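PDB 5FP1: tonb-dependent siderophore receptor from Acinetobacter baumannii, which probably takes part in the initial step of iron uptake by binding iron-chelating siderophores, and may bind ferric enterobactin with micromolar affinity. Local coordinates for residues A[20-25]-A[46-51]; A[119-123]-A[133-137]; A[142-146]-A[206-212]; A[157-161]-A[708-712]; A[562-568]-A[591-597]. All coordinates share one frame; numbering follows the deposited sequence.

How the contacts relate
Contacts 1, 2 and 3 follow one another from the N terminus. Contact 1 closes a short loop by laying the N-terminal segment on the end of strand 43-47 and the start of helix 49-55. Contact 2 closes a nine-residue excursion in the same plug sheet, where strand 43-47 adjoins strand 114-121. Contact 3 sets the plug-to-barrel segment against strand 197-209, closing a loop of 59 residues that includes the first barrel strands, and touches contact 1 through Glu20 and Lys145. Contact 4 crosses contact 3 along the chain and joins the first barrel hairpin to the last strand. Contact 5, a barrel hairpin, is nested inside that loop, centres about 41 Å apart.

Contact 1. Residues A[20-25]-A[46-51]; sequences EESLKV and VISKQL
Leu23 and Ser48 face each other with their CA atoms 5.8 Å apart, and Glu21 CA comes within 5.5 Å of Gln50 CA. Here the N-terminal loop of this TonB-dependent receptor lies over a strand-to-helix corner of the plug, where strand 43-47 gives way to helix 49-55. No direct backbone hydrogen bond crosses the contact. Instead, one water accepts from Gln50 N and donates to Glu20 O and Ser22 O, while another links Leu23 O with Ser48 OG. Ser48 is the N-cap of the helix: with OG held between its backbone N and carbonyl carbon (chi1 67°), it accepts from Leu51 N at 3.2 Å. Leu23 CD2 packs beside this cap, 3.6 Å from Ser48 OG, and also meets Leu51 CB. At one end Val25 and Val46 cross nearly at right angles, with CG2 of Val25 3.7 Å from CG1 of Val46. The Gln50 amide runs alongside the Glu21 side chain, its plane turned 63° from the carboxylate; its NE2 is held by Asp54. Lys49 is shared between Glu53 and the poorly ordered Glu20; the latter salt bridge has a weak hydrogen bond, Lys49 NZ to Glu20 OE1, 3.2 Å long.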
# COMPACT_ATOMS: atom_id res chain seq x y z
N GLU A 20 7.37 -18.36 15.13
CA GLU A 20 7.22 -18.20 13.67
C GLU A 20 5.86 -18.67 13.16
O GLU A 20 5.42 -18.27 12.08
CB GLU A 20 8.29 -18.99 12.93
CG GLU A 20 9.50 -18.19 12.52
CD GLU A 20 10.33 -18.92 11.48
OE1 GLU A 20 9.78 -19.26 10.41
OE2 GLU A 20 11.53 -19.16 11.73
N GLU A 21 5.20 -19.53 13.92
CA GLU A 21 3.92 -20.06 13.51
C GLU A 21 2.76 -19.31 14.14
O GLU A 21 1.62 -19.60 13.83
CB GLU A 21 3.85 -21.56 13.82
CG GLU A 21 4.72 -22.38 12.88
CD GLU A 21 4.99 -23.79 13.39
OE1 GLU A 21 4.98 -23.99 14.63
OE2 GLU A 21 5.23 -24.68 12.55
N SER A 22 3.03 -18.32 14.99
CA SER A 22 1.95 -17.60 15.61
C SER A 22 1.37 -16.47 14.73
O SER A 22 2.10 -15.75 14.07
CB SER A 22 2.38 -17.01 16.94
OG SER A 22 1.25 -16.42 17.59
N LEU A 23 0.06 -16.31 14.79
CA LEU A 23 -0.62 -15.17 14.20
C LEU A 23 -0.44 -13.89 15.04
O LEU A 23 -0.74 -12.79 14.59
CB LEU A 23 -2.10 -15.49 14.01
CG LEU A 23 -2.44 -16.58 12.98
CD1 LEU A 23 -3.93 -16.83 12.98
CD2 LEU A 23 -1.99 -16.19 11.58
N LYS A 24 0.06 -14.05 16.27
CA LYS A 24 0.30 -12.93 17.17
C LYS A 24 1.76 -12.56 17.06
O LYS A 24 2.65 -13.41 17.20
CB LYS A 24 -0.05 -13.38 18.60
CG LYS A 24 0.40 -12.52 19.77
CD LYS A 24 -0.03 -13.21 21.06
CE LYS A 24 0.33 -12.45 22.32
NZ LYS A 24 1.72 -12.80 22.72
N VAL A 25 2.03 -11.29 16.77
CA VAL A 25 3.40 -10.82 16.71
C VAL A 25 3.66 -9.87 17.87
O VAL A 25 2.94 -8.88 18.01
CB VAL A 25 3.65 -10.13 15.36
CG1 VAL A 25 5.07 -9.58 15.26
CG2 VAL A 25 3.36 -11.10 14.22
N VAL A 46 0.17 -6.27 12.41
CA VAL A 46 1.16 -7.03 11.64
C VAL A 46 0.49 -8.15 10.87
O VAL A 46 -0.22 -8.98 11.44
CB VAL A 46 2.27 -7.57 12.54
CG1 VAL A 46 3.30 -8.35 11.72
CG2 VAL A 46 2.95 -6.43 13.28
N ILE A 47 0.64 -8.12 9.56
CA ILE A 47 0.23 -9.23 8.73
C ILE A 47 1.32 -10.29 8.84
O ILE A 47 2.39 -10.17 8.25
CB ILE A 47 0.02 -8.82 7.27
CG1 ILE A 47 -0.93 -7.64 7.17
CG2 ILE A 47 -0.56 -9.99 6.49
CD1 ILE A 47 -1.08 -7.09 5.76
N SER A 48 1.07 -11.32 9.65
CA SER A 48 2.14 -12.23 10.05
C SER A 48 2.54 -13.21 8.94
O SER A 48 1.78 -13.49 8.02
CB SER A 48 1.70 -13.01 11.28
OG SER A 48 0.63 -13.87 10.95
N LYS A 49 3.72 -13.77 9.09
CA LYS A 49 4.22 -14.86 8.25
C LYS A 49 3.20 -15.97 8.13
O LYS A 49 2.90 -16.44 7.02
CB LYS A 49 5.52 -15.39 8.84
CG LYS A 49 6.20 -16.50 8.04
CD LYS A 49 7.50 -16.88 8.73
CE LYS A 49 8.41 -17.73 7.86
NZ LYS A 49 7.91 -19.11 7.80
N GLN A 50 2.61 -16.38 9.24
CA GLN A 50 1.69 -17.51 9.19
C GLN A 50 0.41 -17.16 8.45
O GLN A 50 -0.14 -17.98 7.73
CB GLN A 50 1.37 -18.07 10.58
CG GLN A 50 0.58 -19.39 10.54
CD GLN A 50 1.35 -20.49 9.87
OE1 GLN A 50 2.50 -20.75 10.20
NE2 GLN A 50 0.74 -21.12 8.87
N LEU A 51 -0.07 -15.94 8.65
CA LEU A 51 -1.25 -15.50 7.92
C LEU A 51 -0.97 -15.47 6.42
O LEU A 51 -1.80 -15.89 5.62
CB LEU A 51 -1.73 -14.13 8.41
CG LEU A 51 -3.02 -13.58 7.80
CD1 LEU A 51 -4.21 -14.49 8.05
CD2 LEU A 51 -3.34 -12.21 8.37
O HOH W 1 3.72 -15.94 11.92
O HOH W 2 -1.48 -12.55 11.86

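Contact 2. Residues A[119-123]-A[133-137]; sequences VTKGS and VGGSI
Thr120 and Ser136 form a hydrogen-bonded antiparallel pair, exchanging two backbone bonds: Thr120 N to Ser136 O at 2.8 Å and Ser136 N to Thr120 O at 2.9 Å. A third backbone bond runs from Gly122 N to Gly134 O at 2.8 Å. Beyond it the strand pairing gives way to a side-chain bond: Ser123 OG donates to Val133 O at 2.8 Å, in the carbonyl plane. The Ser123 hydroxyl, beside the backbone N (chi1 -58°), returns to the neighbouring segment although the bond from CA to CB leads away overall, CB itself still touching Val133 O; the same hydroxyl oxygen also bonds Thr522 of the barrel wall. The segments hold the end of strand 114-121, the start of strand 135-141 and the loop residues next to them; the two strands are adjacent in the mixed sheet of the plug, and their axes lie 178° apart. Close carbon-to-oxygen contacts mark the glycine end. Gly135 CA comes within 3.0 Å of Thr120 O, on the side where a CB would run into that oxygen, and sits 3.4 Å from Gly122 O in a CA-H...O contact. The apolar contact is a single long one, Val119 CG2 to Ile137 CG1 at 4.4 Å, on the sheet face where both side chains also meet Ile87. On the other face Thr120 CB approaches Ser136 OG to 3.9 Å.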
# COMPACT_ATOMS: atom_id res chain seq x y z
N VAL A 119 1.59 -2.54 9.51
CA VAL A 119 0.75 -1.37 9.22
C VAL A 119 0.65 -0.48 10.45
O VAL A 119 0.01 -0.84 11.46
CB VAL A 119 -0.64 -1.80 8.78
CG1 VAL A 119 -1.47 -0.60 8.35
CG2 VAL A 119 -0.56 -2.82 7.64
N THR A 120 1.25 0.70 10.37
CA THR A 120 1.12 1.69 11.40
C THR A 120 -0.15 2.44 11.10
O THR A 120 -0.36 2.91 9.97
CB THR A 120 2.33 2.64 11.43
OG1 THR A 120 3.49 1.89 11.78
CG2 THR A 120 2.13 3.74 12.44
N LYS A 121 -1.02 2.56 12.10
CA LYS A 121 -2.25 3.31 11.92
C LYS A 121 -2.22 4.54 12.83
O LYS A 121 -1.92 4.43 14.03
CB LYS A 121 -3.47 2.42 12.21
CG LYS A 121 -3.57 1.20 11.31
CD LYS A 121 -4.83 0.39 11.64
CE LYS A 121 -4.58 -1.11 11.60
NZ LYS A 121 -5.72 -1.91 12.15
N GLY A 122 -2.51 5.70 12.25
CA GLY A 122 -2.32 6.97 12.92
C GLY A 122 -1.13 7.76 12.39
O GLY A 122 -0.15 7.19 11.88
N SER A 123 -1.20 9.06 12.56
CA SER A 123 -0.17 10.00 12.13
C SER A 123 1.19 9.60 12.63
O SER A 123 1.36 9.29 13.81
CB SER A 123 -0.53 11.40 12.60
OG SER A 123 -1.81 11.77 12.09
N VAL A 133 0.25 10.46 7.04
CA VAL A 133 -0.87 11.24 7.56
C VAL A 133 -1.83 10.39 8.39
O VAL A 133 -2.13 10.71 9.55
CB VAL A 133 -1.63 11.91 6.40
CG1 VAL A 133 -2.91 12.59 6.90
CG2 VAL A 133 -0.73 12.90 5.69
N GLY A 134 -2.31 9.30 7.81
CA GLY A 134 -3.22 8.41 8.51
C GLY A 134 -2.57 7.13 8.97
O GLY A 134 -3.20 6.33 9.65
N GLY A 135 -1.31 6.93 8.60
CA GLY A 135 -0.60 5.67 8.82
C GLY A 135 0.43 5.42 7.73
O GLY A 135 0.63 6.26 6.84
N SER A 136 1.10 4.27 7.80
CA SER A 136 2.08 3.88 6.78
C SER A 136 2.28 2.37 6.83
O SER A 136 1.98 1.72 7.85
CB SER A 136 3.43 4.56 7.01
OG SER A 136 3.94 4.23 8.28
N ILE A 137 2.81 1.84 5.74
CA ILE A 137 3.02 0.43 5.56
C ILE A 137 4.50 0.16 5.40
O ILE A 137 5.19 0.86 4.64
CB ILE A 137 2.27 -0.04 4.31
CG1 ILE A 137 0.76 0.09 4.59
CG2 ILE A 137 2.67 -1.46 3.96
CD1 ILE A 137 -0.09 0.02 3.36

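Contact 3. Residues A[142-146]-A[206-212]; sequences KVAKK and SITFGLD
Ser206 packs against Val143 and Ala144, where the segment connecting the plug to the first barrel strand runs along barrel strand 197-209. The backbones are not paired as in a sheet: Ala144 CA is 5.6 Å from Ile207 CA, and the touching parts run 38° apart. Followed outward, the side chain of Ser206 begins with CB, which packs on Val143 CG2. Its OG, placed between backbone N and carbonyl carbon (chi1 56°), then points into the connecting segment. There Ser206 OG accepts from Ala144 N at 3.2 Å, with an N-H...O angle of 150°, and lies 3.5 Å from Val143 CG2. A water on the same oxygen, 2.6 Å from Ser206 OG, also reaches Lys142 O, but only weakly. A side-chain hydroxyl, not a backbone carbonyl, thus accepts the Ala144 N-H. Two residues on, Thr208 faces the same way and divides its branches: CG2 touches Ala144 O at 3.5 Å and also nears Ala144 CB, while OG1 bonds Thr218 of the next strand. Val143 O accepts from Arg179, on the strand at the other flank of 197-209. Farther along, Leu211 CD1 rests against the backbone of Lys146. At the end of the contact Lys146 NZ stays 4.4 Å from Asp212 OD1, opposite charges beyond salt-bridge distance.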
# COMPACT_ATOMS: atom_id res chain seq x y z
N LYS A 142 12.61 -10.90 3.95
CA LYS A 142 13.38 -12.08 4.31
C LYS A 142 14.84 -11.81 4.01
O LYS A 142 15.18 -11.48 2.89
CB LYS A 142 12.92 -13.25 3.46
CG LYS A 142 11.51 -13.72 3.79
CD LYS A 142 10.99 -14.66 2.70
CE LYS A 142 9.70 -15.30 3.17
NZ LYS A 142 8.88 -15.77 2.02
N VAL A 143 15.70 -12.02 4.98
CA VAL A 143 17.12 -11.92 4.71
C VAL A 143 17.95 -13.10 5.30
O VAL A 143 17.49 -13.83 6.17
CB VAL A 143 17.65 -10.54 5.18
CG1 VAL A 143 17.46 -10.37 6.67
CG2 VAL A 143 19.11 -10.36 4.78
N ALA A 144 19.16 -13.27 4.77
CA ALA A 144 20.06 -14.33 5.20
C ALA A 144 20.17 -14.32 6.70
O ALA A 144 20.32 -13.26 7.32
CB ALA A 144 21.44 -14.16 4.57
N LYS A 145 20.13 -15.52 7.29
CA LYS A 145 20.22 -15.66 8.71
C LYS A 145 20.81 -17.02 9.12
O LYS A 145 21.15 -17.87 8.27
CB LYS A 145 18.82 -15.45 9.32
CG LYS A 145 17.81 -16.46 8.82
CD LYS A 145 16.41 -16.11 9.30
CE LYS A 145 15.46 -17.24 9.01
NZ LYS A 145 14.09 -16.90 9.45
N LYS A 146 20.98 -17.23 10.42
CA LYS A 146 21.62 -18.47 10.87
C LYS A 146 20.73 -19.70 10.65
O LYS A 146 19.51 -19.62 10.75
CB LYS A 146 22.03 -18.37 12.34
CG LYS A 146 20.87 -18.23 13.31
CD LYS A 146 21.36 -18.25 14.76
CE LYS A 146 20.19 -18.21 15.73
NZ LYS A 146 20.60 -17.80 17.10
N SER A 206 20.72 -12.46 -0.74
CA SER A 206 21.45 -11.67 0.22
C SER A 206 22.56 -12.48 0.92
O SER A 206 22.54 -13.70 0.94
CB SER A 206 20.49 -11.12 1.27
OG SER A 206 19.79 -12.15 1.88
N ILE A 207 23.48 -11.76 1.54
CA ILE A 207 24.50 -12.41 2.35
C ILE A 207 24.81 -11.58 3.56
O ILE A 207 24.81 -10.36 3.50
CB ILE A 207 25.77 -12.70 1.50
CG1 ILE A 207 26.84 -13.44 2.33
CG2 ILE A 207 26.34 -11.43 0.91
CD1 ILE A 207 27.98 -13.92 1.46
N THR A 208 24.98 -12.25 4.69
CA THR A 208 25.25 -11.58 5.96
C THR A 208 26.54 -12.14 6.60
O THR A 208 26.87 -13.31 6.41
CB THR A 208 24.03 -11.66 6.90
OG1 THR A 208 24.15 -10.70 7.96
CG2 THR A 208 23.84 -13.02 7.49
N PHE A 209 27.26 -11.26 7.30
CA PHE A 209 28.57 -11.53 7.88
C PHE A 209 28.54 -11.13 9.36
O PHE A 209 27.89 -10.14 9.72
CB PHE A 209 29.63 -10.71 7.19
CG PHE A 209 29.68 -10.87 5.69
CD1 PHE A 209 28.90 -10.08 4.86
CD2 PHE A 209 30.56 -11.78 5.11
CE1 PHE A 209 28.96 -10.21 3.49
CE2 PHE A 209 30.63 -11.92 3.73
CZ PHE A 209 29.83 -11.13 2.92
N GLY A 210 29.25 -11.88 10.21
CA GLY A 210 29.38 -11.48 11.63
C GLY A 210 28.22 -11.92 12.49
O GLY A 210 28.00 -11.38 13.59
N LEU A 211 27.48 -12.91 12.03
CA LEU A 211 26.41 -13.46 12.82
C LEU A 211 26.90 -13.75 14.22
O LEU A 211 28.00 -14.28 14.40
CB LEU A 211 25.87 -14.73 12.20
CG LEU A 211 24.96 -14.57 10.98
CD1 LEU A 211 24.79 -15.93 10.30
CD2 LEU A 211 23.62 -13.97 11.39
N ASP A 212 26.09 -13.39 15.21
CA ASP A 212 26.38 -13.65 16.62
C ASP A 212 27.64 -12.98 17.12
O ASP A 212 28.24 -13.42 18.09
CB ASP A 212 26.48 -15.16 16.88
CG ASP A 212 25.15 -15.86 16.73
OD1 ASP A 212 24.11 -15.23 17.02
OD2 ASP A 212 25.13 -17.04 16.32
O HOH W 3 17.51 -12.47 0.64

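Contact 4. Residues A[157-161]-A[708-712]; sequences GTDNY and RSAVL
Thr158 grips Ala710 at both its backbone polar atoms. Thr158 N donates to Ala710 O at 3.0 Å, and Ala710 N donates in return to Thr158 OG1, also at 3.0 Å and with an N-H...O angle of 165°. The return bond depends on the threonine conformation: a chi1 of 51° sets OG1 between backbone N and carbonyl carbon, facing the strand, where a hydroxyl takes the part of a carbonyl. Its proton goes to a water 2.6 Å from Thr158 OG1, which donates to Asp159 OD2 and Arg708 O. Just before Thr158, Gly157 pairs with Val711 at a CA-CA distance of 4.1 Å, the non-hydrogen-bonded site of the antiparallel joint between the first and last barrel strands. Gly157 CA lies 3.1 Å from Ala710 O, where a CB would collide. Tyr161, at the start of the next strand, extends its ring from a CG anti to N (chi1 180°) across Val711 at about a right angle. Val711 CG2 stands over the middle of one ring face, a CH-pi contact of 3.8 Å to the centroid, while CG1 touches Tyr161 CE1. The ring meets His185 edge-to-face, and Lys56 of the plug touches both Tyr161 and Val711. Since the Thr158 hydroxyl accepts from a backbone N-H and donates to water, its orientation is well constrained; the seam is polar and water-linked at Thr158, aromatic-aliphatic at Tyr161.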
# COMPACT_ATOMS: atom_id res chain seq x y z
N GLY A 157 -3.48 -23.31 -10.32
CA GLY A 157 -4.82 -22.92 -9.94
C GLY A 157 -5.72 -22.61 -11.10
O GLY A 157 -5.30 -22.58 -12.25
N THR A 158 -6.98 -22.36 -10.79
CA THR A 158 -7.95 -22.06 -11.82
C THR A 158 -7.57 -20.73 -12.52
O THR A 158 -6.81 -19.90 -11.96
CB THR A 158 -9.34 -21.96 -11.22
OG1 THR A 158 -9.29 -21.08 -10.10
CG2 THR A 158 -9.81 -23.33 -10.75
N ASP A 159 -8.08 -20.57 -13.74
CA ASP A 159 -7.79 -19.40 -14.59
C ASP A 159 -6.30 -19.21 -14.81
O ASP A 159 -5.77 -18.09 -14.74
CB ASP A 159 -8.48 -18.15 -14.05
CG ASP A 159 -9.99 -18.17 -14.30
OD1 ASP A 159 -10.38 -18.56 -15.42
OD2 ASP A 159 -10.79 -17.82 -13.40
N ASN A 160 -5.63 -20.33 -15.09
CA ASN A 160 -4.25 -20.37 -15.55
C ASN A 160 -3.26 -19.74 -14.57
O ASN A 160 -2.32 -19.09 -14.96
CB ASN A 160 -4.12 -19.73 -16.93
CG ASN A 160 -4.77 -20.59 -18.01
OD1 ASN A 160 -4.60 -21.81 -18.03
ND2 ASN A 160 -5.56 -19.97 -18.87
N TYR A 161 -3.49 -20.00 -13.30
CA TYR A 161 -2.53 -19.67 -12.24
C TYR A 161 -1.43 -20.71 -12.18
O TYR A 161 -1.71 -21.91 -12.10
CB TYR A 161 -3.31 -19.63 -10.94
CG TYR A 161 -2.57 -19.31 -9.67
CD1 TYR A 161 -1.68 -20.23 -9.11
CD2 TYR A 161 -2.83 -18.14 -8.97
CE1 TYR A 161 -1.05 -19.97 -7.91
CE2 TYR A 161 -2.20 -17.87 -7.77
CZ TYR A 161 -1.33 -18.79 -7.23
OH TYR A 161 -0.71 -18.54 -6.03
N ARG A 708 -14.31 -16.15 -7.89
CA ARG A 708 -13.87 -17.36 -7.19
C ARG A 708 -12.67 -18.00 -7.88
O ARG A 708 -12.60 -18.08 -9.11
CB ARG A 708 -15.02 -18.38 -7.11
CG ARG A 708 -14.67 -19.64 -6.32
CD ARG A 708 -15.92 -20.33 -5.83
NE ARG A 708 -16.75 -20.76 -6.94
CZ ARG A 708 -18.07 -20.91 -6.87
NH1 ARG A 708 -18.74 -20.64 -5.75
NH2 ARG A 708 -18.73 -21.31 -7.95
N SER A 709 -11.72 -18.48 -7.09
CA SER A 709 -10.60 -19.22 -7.64
C SER A 709 -10.20 -20.32 -6.65
O SER A 709 -10.61 -20.30 -5.50
CB SER A 709 -9.40 -18.31 -7.90
OG SER A 709 -8.85 -17.84 -6.67
N ALA A 710 -9.42 -21.27 -7.13
CA ALA A 710 -8.83 -22.29 -6.28
C ALA A 710 -7.38 -22.42 -6.65
O ALA A 710 -7.01 -22.35 -7.81
CB ALA A 710 -9.53 -23.64 -6.49
N VAL A 711 -6.55 -22.66 -5.64
CA VAL A 711 -5.14 -22.93 -5.85
C VAL A 711 -4.73 -24.18 -5.08
O VAL A 711 -5.11 -24.34 -3.92
CB VAL A 711 -4.29 -21.76 -5.36
CG1 VAL A 711 -2.82 -22.08 -5.48
CG2 VAL A 711 -4.62 -20.50 -6.17
N LEU A 712 -3.94 -25.03 -5.72
CA LEU A 712 -3.41 -26.21 -5.05
C LEU A 712 -1.91 -26.15 -5.09
O LEU A 712 -1.32 -26.00 -6.16
CB LEU A 712 -3.89 -27.50 -5.73
CG LEU A 712 -3.40 -28.79 -5.06
CD1 LEU A 712 -4.06 -28.91 -3.69
CD2 LEU A 712 -3.74 -29.99 -5.93
O HOH W 4 -6.30 -19.78 -9.19
O HOH W 5 -10.59 -18.97 -11.02

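Contact 5. Residues A[562-568]-A[591-597]; sequences VGESKVD and LDSELTK
Lys566 and Glu594 cross obliquely over a hydrogen-bonded antiparallel pair, and carbon makes the close approach: Lys566 CE lies 3.5 Å from Glu594 OE1. The lysine chain, bent at its end (chi4 92°), carries NZ to Asp568, a salt bridge of 2.9 Å from Lys566 NZ to Asp568 OD2, on the syn side but 35° out of the carboxylate plane. A water links the same NZ to Asp592 O, and Arg544 takes the other oxygen of Asp568. Glu594 OE1 receives Thr596 OG1 through its anti lone pair at 2.7 Å. Glu564 is opposed by two residues, Thr596 and Lys597, in a classic beta bulge that shifts the pairing by one in this barrel hairpin of strands 558-575 and 582-597. Lys597 runs extended past Val562, with a weak bond from NZ to Val562 O; a water joins both to Glu564 OE2. On the face with Ser593, Val567 CG1 meets Leu591 CD2 at 3.9 Å. That face lies toward the plug, since Ser565, on the same side, bonds Tyr90 OH. The two faces therefore differ: small and apolar groups inward, charges outward. The charged row is consistent with strand ends beyond the lipid, where water can bridge lysines to carbonyls.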
# COMPACT_ATOMS: atom_id res chain seq x y z
N VAL A 562 -6.56 25.72 3.55
CA VAL A 562 -7.70 26.05 4.41
C VAL A 562 -8.71 24.92 4.52
O VAL A 562 -9.73 25.07 5.20
CB VAL A 562 -8.43 27.31 3.88
CG1 VAL A 562 -7.53 28.53 4.01
CG2 VAL A 562 -8.85 27.14 2.44
N GLY A 563 -8.46 23.78 3.88
CA GLY A 563 -9.39 22.67 3.96
C GLY A 563 -9.24 21.91 5.27
O GLY A 563 -8.25 22.06 5.98
N GLU A 564 -10.23 21.08 5.58
CA GLU A 564 -10.20 20.29 6.79
C GLU A 564 -10.98 19.03 6.60
O GLU A 564 -12.04 19.03 5.98
CB GLU A 564 -10.86 21.03 7.98
CG GLU A 564 -10.32 22.41 8.24
CD GLU A 564 -11.15 23.20 9.26
OE1 GLU A 564 -12.07 22.65 9.86
OE2 GLU A 564 -10.86 24.38 9.46
N SER A 565 -10.49 17.95 7.20
CA SER A 565 -11.22 16.71 7.26
C SER A 565 -10.80 15.98 8.51
O SER A 565 -9.75 16.28 9.10
CB SER A 565 -10.95 15.83 6.01
OG SER A 565 -9.65 15.26 6.09
N LYS A 566 -11.63 15.03 8.93
CA LYS A 566 -11.36 14.25 10.12
C LYS A 566 -12.01 12.90 10.10
O LYS A 566 -13.05 12.71 9.45
CB LYS A 566 -11.78 14.97 11.40
CG LYS A 566 -13.27 15.13 11.55
CD LYS A 566 -13.56 15.69 12.95
CE LYS A 566 -14.99 16.16 13.09
NZ LYS A 566 -15.79 15.04 13.62
N VAL A 567 -11.39 11.97 10.82
CA VAL A 567 -11.91 10.64 10.97
C VAL A 567 -11.94 10.32 12.47
O VAL A 567 -10.88 10.25 13.11
CB VAL A 567 -11.05 9.58 10.22
CG1 VAL A 567 -11.61 8.19 10.42
CG2 VAL A 567 -10.94 9.88 8.74
N ASP A 568 -13.14 10.15 13.03
CA ASP A 568 -13.32 9.68 14.40
C ASP A 568 -13.61 8.20 14.37
O ASP A 568 -14.58 7.74 13.73
CB ASP A 568 -14.50 10.43 15.07
CG ASP A 568 -14.19 11.90 15.34
OD1 ASP A 568 -13.02 12.21 15.63
OD2 ASP A 568 -15.10 12.75 15.23
N LEU A 591 -15.45 3.83 11.39
CA LEU A 591 -14.78 5.04 10.96
C LEU A 591 -15.79 6.09 10.53
O LEU A 591 -16.39 6.00 9.46
CB LEU A 591 -13.82 4.75 9.79
CG LEU A 591 -12.72 3.74 10.07
CD1 LEU A 591 -12.05 3.29 8.77
CD2 LEU A 591 -11.69 4.36 10.98
N ASP A 592 -15.95 7.09 11.38
CA ASP A 592 -16.86 8.18 11.13
C ASP A 592 -16.09 9.35 10.51
O ASP A 592 -15.46 10.15 11.22
CB ASP A 592 -17.56 8.57 12.43
CG ASP A 592 -18.57 9.68 12.24
OD1 ASP A 592 -19.04 9.91 11.12
OD2 ASP A 592 -18.86 10.35 13.24
N SER A 593 -16.09 9.41 9.18
CA SER A 593 -15.26 10.37 8.46
C SER A 593 -16.07 11.57 8.06
O SER A 593 -17.25 11.46 7.81
CB SER A 593 -14.62 9.71 7.21
OG SER A 593 -15.59 9.28 6.27
N GLU A 594 -15.42 12.71 7.92
CA GLU A 594 -16.10 13.92 7.56
C GLU A 594 -15.20 14.86 6.78
O GLU A 594 -14.10 15.22 7.20
CB GLU A 594 -16.60 14.63 8.83
CG GLU A 594 -17.33 15.91 8.55
CD GLU A 594 -17.60 16.67 9.84
OE1 GLU A 594 -16.74 17.46 10.30
OE2 GLU A 594 -18.64 16.40 10.43
N LEU A 595 -15.72 15.28 5.64
CA LEU A 595 -15.10 16.31 4.84
C LEU A 595 -15.59 17.65 5.36
O LEU A 595 -16.54 18.23 4.84
CB LEU A 595 -15.53 16.15 3.39
CG LEU A 595 -15.00 14.90 2.70
CD1 LEU A 595 -15.79 14.63 1.42
CD2 LEU A 595 -13.52 15.08 2.41
N THR A 596 -14.97 18.10 6.43
CA THR A 596 -15.46 19.25 7.21
C THR A 596 -15.51 20.54 6.40
O THR A 596 -16.49 21.28 6.42
CB THR A 596 -14.56 19.47 8.43
OG1 THR A 596 -14.38 18.21 9.11
CG2 THR A 596 -15.19 20.51 9.39
N LYS A 597 -14.45 20.80 5.67
CA LYS A 597 -14.36 22.00 4.89
C LYS A 597 -13.65 21.71 3.56
O LYS A 597 -12.48 21.31 3.53
CB LYS A 597 -13.60 23.04 5.72
CG LYS A 597 -13.49 24.39 5.08
CD LYS A 597 -12.84 25.37 6.04
CE LYS A 597 -12.44 26.65 5.32
NZ LYS A 597 -11.42 27.38 6.12
O HOH W 6 -9.70 26.11 7.64
O HOH W 7 -16.16 12.58 12.03